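Local structure of VP1 (Polyomavirus HPyV7, 4PCH) at the interface of chains A and B. The protein is the major capsid protein, which forms pentamers that build the icosahedral virus shell and probably mediate attachment to host-cell receptors. Coordinates in Å, arbitrary orientation; residue numbers count along the deposited sequence, not the author numbering. Chains: chain A/B, VP1.

Contacts 1 and 2 are adjoining parts of one interface between neighbouring VP1 chains, with the centres of their C-alpha atoms about 7 Å apart. Both use A:Thr109 and A:Leu110, the short strand 109-110 of chain A. In contact 1 this strand presses its side chains onto methionines, a tyrosine and an arginine of chain B; in contact 2 the same segment and the preceding A:Asn107 meet chiefly two loops of chain B. A:Thr109 joins the two, since its hydroxyl serves a direct bond in one and a water bridge in the other. The segment thus helps dock each subunit onto its neighbour in the pentamer.

Contact 1: the interface of chains A and B. Residues chain A 98, 103, 108-110; chain B 47-49, 235, 249, 252.
A:Gly108, with positive phi and psi, leads into the extended strand 109-110, which lies against B:Arg252, B:Met235, B:Tyr47 and B:Met49. The patch is one part of the contact between neighbouring subunits of the VP1 pentamer, and most of it is apolar. A:Leu110 supplies its core through a branched tip that meets different partners. Its CD1 lies 3.6 Å from the thioether SD of B:Met235, whose side chain crosses it at about a right angle. The same methyl lies on one face of the B:Tyr47 ring, displaced toward its CD2-CE2 side, with CD1 3.9 Å from CE2. The other branch turns to B:Met49, where CD2 is 3.9 Å from the methyl CE. B:Met49, the residue with the largest area hidden in this patch (68 Å²), is bent at both chi2 and chi3. That bend brings its SD within 3.5 Å of A:Tyr103 CB, while its own CB stands 3.8 Å above the plane of the A:Tyr103 ring, offset toward the rim. On the far side of A:Leu110, the likewise bent chain of A:Met98 places its CE 4.3 Å above the centre of the B:Tyr47 ring, on the face that A:Leu110 CD1 also touches, and reaches tip to tip toward B:Met235.

The polar edge is a hydrogen bond from B:Arg252 NE to A:Thr109 OG1, 2.9 Å long. The 149° at the hydrogen shows a moderate bend, and OG1 lies 21° out of the guanidinium plane. OG1 is anti to the backbone N (chi1 -160°), which points the hydroxyl at the arginine. Within chain B, the hydroxyl OG1 of B:Thr48 donates to the carbonyl O of B:Tyr47, in the carbonyl plane and on a lone pair. The aliphatic part of B:Arg252 also packs on the peptide preceding A:Thr109, with CG 3.3 Å from A:Gly108 O.

Contact 2: the interface of chains A and B. Residues chain A 107, 109-110; chain B 104, 194-195, 244.
A small water-bridged part of the subunit interface, in which a short strand and the 3-10 turn before it meet mainly loops of chain B, joins A:Asn107, A:Thr109 and A:Leu110 to B:Gly194, B:Val195, B:Leu244 and B:Gln104, and supplements the apolar docking of neighbouring chains in the VP1 pentamer. The patch hides 151 Å² in all. Among its residues the polar atoms are too far apart for direct bonding, and the polar link identified is water 1, which lies 2.7 Å from the hydroxyl OG1 of A:Thr109 and 2.7 Å from the carbonyl O of B:Gly194. At OG1, the directions to water 1 and to B:Arg252 NE are about 102° apart, so the hydroxyl can serve both at once; it may donate to the water, although hydrogens are not seen.

The methyl CG2 of A:Thr109 faces chain B as well, 3.7 Å from B:Gly194 O. The A:Thr109 side chain lies alongside that of B:Leu244, pointing the same way, with CG2 4.1 Å from CD2. This CD2 also approaches the backbone carbonyl O of A:Asn107 at 3.4 Å, a van der Waals contact. A:Asn107 CG is anti to the carbonyl carbon (chi1 -84°), which turns the amide toward B:Val195; the two side chains cross at about a right angle, with ND2 3.8 Å from the methyl CG1. The amide oxygen OD1 of the same group stands 4.0 Å from B:Gln104 NE2, at the tip of an extended chain. The two amide planes are turned 54° apart, and the separation is too long for a bond.

In the jelly-roll VP1 subunit these are connecting segments: chain A runs from the end of the 3-10 helix 105-107 into strand 109-110, B:Gly194 and B:Val195 belong to the loop between strands 184-191 and 199-203, B:Leu244 to the loop between strand 224-236 and the 3-10 helix 246-251, and B:Gln104 to the short strand 103-104.

Contact 1: the interface of chains A and B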
ATOM      1  N   MET A  98       9.896  19.628  -9.274  1.00 11.21           N
ATOM      2  CA  MET A  98       9.116  20.767  -8.761  0.50 11.48           C
ATOM      3  C   MET A  98       9.049  21.847  -9.837  1.00 12.44           C
ATOM      4  O   MET A  98       8.259  21.738 -10.772  1.00 14.63           O
ATOM      5  CB  MET A  98       9.744  21.277  -7.470  0.50 11.42           C
ATOM      6  CG  MET A  98       9.786  20.266  -6.338  0.50 10.78           C
ATOM      7  SD  MET A  98       8.199  20.065  -5.522  0.50  9.99           S
ATOM      8  CE  MET A  98       8.099  21.581  -4.582  0.50 10.37           C
ATOM      9  N   TYR A 103       3.290  24.074 -13.864  1.00 14.78           N
ATOM     10  CA  TYR A 103       2.218  24.345 -12.916  1.00 13.26           C
ATOM     11  C   TYR A 103       0.879  24.126 -13.534  1.00 14.27           C
ATOM     12  O   TYR A 103       0.727  24.271 -14.741  1.00 13.34           O
ATOM     13  CB  TYR A 103       2.301  25.771 -12.334  1.00 15.61           C
ATOM     14  CG  TYR A 103       2.183  26.905 -13.307  1.00 16.86           C
ATOM     15  CD1 TYR A 103       3.298  27.383 -13.976  1.00 20.72           C
ATOM     16  CD2 TYR A 103       0.982  27.581 -13.478  1.00 19.56           C
ATOM     17  CE1 TYR A 103       3.211  28.460 -14.829  1.00 21.51           C
ATOM     18  CE2 TYR A 103       0.880  28.665 -14.334  1.00 20.00           C
ATOM     19  CZ  TYR A 103       1.999  29.096 -15.010  1.00 21.95           C
ATOM     20  OH  TYR A 103       1.939  30.164 -15.858  1.00 24.98           O
ATOM     21  N   GLY A 108      -4.011  25.700  -8.756  1.00 16.89           N
ATOM     22  CA  GLY A 108      -3.115  26.740  -8.278  1.00 16.38           C
ATOM     23  C   GLY A 108      -1.816  26.263  -7.650  1.00 16.52           C
ATOM     24  O   GLY A 108      -1.396  26.795  -6.614  1.00 16.36           O
ATOM     25  N   THR A 109      -1.163  25.293  -8.270  1.00 14.91           N
ATOM     26  CA  THR A 109       0.032  24.729  -7.656  1.00 14.82           C
ATOM     27  C   THR A 109       0.877  24.028  -8.668  1.00 14.17           C
ATOM     28  O   THR A 109       0.541  23.984  -9.859  1.00 13.42           O
ATOM     29  CB  THR A 109      -0.333  23.843  -6.423  1.00 15.47           C
ATOM     30  OG1 THR A 109       0.818  23.683  -5.583  1.00 14.07           O
ATOM     31  CG2 THR A 109      -0.893  22.476  -6.837  1.00 14.67           C
ATOM     32  N   LEU A 110       2.040  23.539  -8.248  1.00 11.67           N
ATOM     33  CA  LEU A 110       2.908  22.820  -9.180  1.00 12.77           C
ATOM     34  C   LEU A 110       2.202  21.588  -9.723  1.00 14.01           C
ATOM     35  O   LEU A 110       1.366  20.959  -9.032  1.00 14.90           O
ATOM     36  CB  LEU A 110       4.204  22.388  -8.480  1.00 14.69           C
ATOM     37  CG  LEU A 110       5.054  23.515  -7.978  1.00 14.14           C
ATOM     38  CD1 LEU A 110       6.265  22.981  -7.241  1.00 15.91           C
ATOM     39  CD2 LEU A 110       5.480  24.471  -9.094  1.00 15.20           C
TER
ATOM     40  N   TYR B  47       7.414  29.297  -3.160  1.00 16.30           N
ATOM     41  CA  TYR B  47       8.269  28.559  -4.092  1.00 15.71           C
ATOM     42  C   TYR B  47       8.282  29.208  -5.485  1.00 17.30           C
ATOM     43  O   TYR B  47       9.304  29.135  -6.199  1.00 18.85           O
ATOM     44  CB  TYR B  47       7.834  27.093  -4.155  1.00 14.11           C
ATOM     45  CG  TYR B  47       8.729  26.262  -5.010  1.00 14.11           C
ATOM     46  CD1 TYR B  47       9.893  25.678  -4.501  1.00 14.75           C
ATOM     47  CD2 TYR B  47       8.465  26.089  -6.356  1.00 15.77           C
ATOM     48  CE1 TYR B  47      10.734  24.936  -5.297  1.00 15.71           C
ATOM     49  CE2 TYR B  47       9.311  25.354  -7.159  1.00 15.88           C
ATOM     50  CZ  TYR B  47      10.446  24.766  -6.626  1.00 14.81           C
ATOM     51  OH  TYR B  47      11.281  24.083  -7.501  1.00 16.52           O
ATOM     52  N   THR B  48       7.174  29.885  -5.806  1.00 16.59           N
ATOM     53  CA  THR B  48       6.853  30.496  -7.103  1.00 16.47           C
ATOM     54  C   THR B  48       6.451  29.426  -8.131  1.00 18.32           C
ATOM     55  O   THR B  48       6.793  28.244  -7.995  1.00 17.27           O
ATOM     56  CB  THR B  48       7.986  31.345  -7.738  1.00 21.35           C
ATOM     57  OG1 THR B  48       8.945  30.470  -8.360  1.00 19.87           O
ATOM     58  CG2 THR B  48       8.685  32.265  -6.705  1.00 21.33           C
ATOM     59  N   MET B  49       5.733  29.864  -9.157  1.00 16.76           N
ATOM     60  CA  MET B  49       5.431  29.036 -10.327  1.00 17.94           C
ATOM     61  C   MET B  49       6.442  29.266 -11.460  1.00 19.44           C
ATOM     62  O   MET B  49       6.159  28.972 -12.619  1.00 20.14           O
ATOM     63  CB  MET B  49       4.005  29.325 -10.809  1.00 19.25           C
ATOM     64  CG  MET B  49       2.916  29.077  -9.766  1.00 20.39           C
ATOM     65  SD  MET B  49       2.775  27.377  -9.207  1.00 19.23           S
ATOM     66  CE  MET B  49       3.489  27.428  -7.569  1.00 18.35           C
ATOM     67  N   MET B 235       3.451  20.543  -0.401  1.00 10.31           N
ATOM     68  CA  MET B 235       3.282  22.001  -0.397  1.00  9.81           C
ATOM     69  C   MET B 235       2.056  22.428   0.430  1.00 10.88           C
ATOM     70  O   MET B 235       1.161  21.616   0.750  1.00 10.42           O
ATOM     71  CB  MET B 235       3.221  22.539  -1.825  1.00 13.61           C
ATOM     72  CG  MET B 235       4.563  22.435  -2.565  1.00 16.13           C
ATOM     73  SD  MET B 235       4.413  23.241  -4.187  1.00 20.22           S
ATOM     74  CE  MET B 235       5.261  24.776  -3.761  1.00 17.75           C
ATOM     75  N   SER B 249      -1.499  30.952  -6.285  1.00 16.80           N
ATOM     76  CA  SER B 249      -0.370  30.082  -6.555  1.00 17.30           C
ATOM     77  C   SER B 249       0.937  30.731  -6.112  1.00 16.26           C
ATOM     78  O   SER B 249       1.901  30.036  -5.821  1.00 17.56           O
ATOM     79  CB  SER B 249      -0.293  29.723  -8.037  1.00 17.82           C
ATOM     80  OG  SER B 249      -0.171  30.850  -8.863  1.00 18.63           O
ATOM     81  N   ARG B 252       1.997  29.422  -2.585  1.00 13.85           N
ATOM     82  CA  ARG B 252       2.286  28.015  -2.306  1.00 12.78           C
ATOM     83  C   ARG B 252       3.740  27.892  -1.855  1.00 12.23           C
ATOM     84  O   ARG B 252       4.657  28.497  -2.458  1.00 13.03           O
ATOM     85  CB  ARG B 252       2.034  27.130  -3.523  1.00 14.11           C
ATOM     86  CG  ARG B 252       0.614  27.100  -4.040  1.00 14.77           C
ATOM     87  CD  ARG B 252      -0.320  26.353  -3.110  1.00 13.43           C
ATOM     88  NE  ARG B 252      -0.079  24.905  -3.167  1.00 13.53           N
ATOM     89  CZ  ARG B 252      -0.646  24.041  -2.339  1.00 13.69           C
ATOM     90  NH1 ARG B 252      -1.499  24.473  -1.418  1.00 14.39           N
ATOM     91  NH2 ARG B 252      -0.347  22.746  -2.420  1.00 16.46           N
TER

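Contact 2: the interface of chains A and B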
ATOM      1  N   ASN A 107      -5.587  23.920 -10.064  1.00 18.21           N
ATOM      2  CA  ASN A 107      -5.316  23.640  -8.645  1.00 19.26           C
ATOM      3  C   ASN A 107      -4.344  24.645  -8.027  1.00 19.10           C
ATOM      4  O   ASN A 107      -3.879  24.461  -6.902  1.00 18.98           O
ATOM      5  CB  ASN A 107      -4.796  22.209  -8.495  1.00 20.88           C
ATOM      6  CG  ASN A 107      -5.916  21.173  -8.435  1.00 24.37           C
ATOM      7  OD1 ASN A 107      -6.872  21.323  -7.679  1.00 27.62           O
ATOM      8  ND2 ASN A 107      -5.787  20.106  -9.209  1.00 22.05           N
ATOM      9  N   THR A 109      -1.163  25.293  -8.270  1.00 14.91           N
ATOM     10  CA  THR A 109       0.032  24.729  -7.656  1.00 14.82           C
ATOM     11  C   THR A 109       0.877  24.028  -8.668  1.00 14.17           C
ATOM     12  O   THR A 109       0.541  23.984  -9.859  1.00 13.42           O
ATOM     13  CB  THR A 109      -0.333  23.843  -6.423  1.00 15.47           C
ATOM     14  OG1 THR A 109       0.818  23.683  -5.583  1.00 14.07           O
ATOM     15  CG2 THR A 109      -0.893  22.476  -6.837  1.00 14.67           C
ATOM     16  N   LEU A 110       2.040  23.539  -8.248  1.00 11.67           N
ATOM     17  CA  LEU A 110       2.908  22.820  -9.180  1.00 12.77           C
ATOM     18  C   LEU A 110       2.202  21.588  -9.723  1.00 14.01           C
ATOM     19  O   LEU A 110       1.366  20.959  -9.032  1.00 14.90           O
ATOM     20  CB  LEU A 110       4.204  22.388  -8.480  1.00 14.69           C
ATOM     21  CG  LEU A 110       5.054  23.515  -7.978  1.00 14.14           C
ATOM     22  CD1 LEU A 110       6.265  22.981  -7.241  1.00 15.91           C
ATOM     23  CD2 LEU A 110       5.480  24.471  -9.094  1.00 15.20           C
TER
ATOM     24  N   GLN B 104      -9.639  25.253   0.607  1.00 13.95           N
ATOM     25  CA  GLN B 104      -9.887  25.139  -0.815  1.00 15.65           C
ATOM     26  C   GLN B 104     -11.374  25.375  -0.990  1.00 19.58           C
ATOM     27  O   GLN B 104     -12.211  24.546  -0.548  1.00 17.94           O
ATOM     28  CB  GLN B 104      -9.515  23.744  -1.310  1.00 16.77           C
ATOM     29  CG  GLN B 104      -9.823  23.510  -2.776  1.00 19.86           C
ATOM     30  CD  GLN B 104      -9.459  22.096  -3.223  1.00 20.15           C
ATOM     31  OE1 GLN B 104      -9.547  21.147  -2.444  1.00 24.37           O
ATOM     32  NE2 GLN B 104      -9.132  21.946  -4.490  1.00 27.05           N
ATOM     33  N   GLY B 194       1.059  16.852  -8.061  1.00 11.36           N
ATOM     34  CA  GLY B 194       0.897  18.123  -7.398  1.00 12.59           C
ATOM     35  C   GLY B 194      -0.156  18.172  -6.310  1.00 13.02           C
ATOM     36  O   GLY B 194      -0.163  19.124  -5.526  1.00 14.40           O
ATOM     37  N   VAL B 195      -1.009  17.154  -6.240  1.00 13.07           N
ATOM     38  CA  VAL B 195      -2.062  17.094  -5.233  1.00 12.77           C
ATOM     39  C   VAL B 195      -2.022  15.788  -4.437  1.00 12.75           C
ATOM     40  O   VAL B 195      -2.993  15.430  -3.732  1.00 14.35           O
ATOM     41  CB  VAL B 195      -3.462  17.359  -5.829  1.00 16.19           C
ATOM     42  CG1 VAL B 195      -3.498  18.735  -6.486  1.00 19.71           C
ATOM     43  CG2 VAL B 195      -3.874  16.261  -6.795  1.00 17.41           C
ATOM     44  N   LEU B 244      -5.008  26.395  -3.402  1.00 13.32           N
ATOM     45  CA  LEU B 244      -5.333  25.457  -4.461  1.00 14.78           C
ATOM     46  C   LEU B 244      -6.246  26.061  -5.530  1.00 16.28           C
ATOM     47  O   LEU B 244      -7.099  25.385  -6.110  1.00 16.24           O
ATOM     48  CB  LEU B 244      -5.900  24.145  -3.904  1.00 14.33           C
ATOM     49  CG  LEU B 244      -4.930  23.297  -3.097  1.00 15.95           C
ATOM     50  CD1 LEU B 244      -5.710  22.186  -2.412  1.00 16.27           C
ATOM     51  CD2 LEU B 244      -3.782  22.749  -3.932  1.00 14.52           C
TER
HETATM   52  O   HOH W   1       1.444  21.164  -4.747  1.00 20.10           O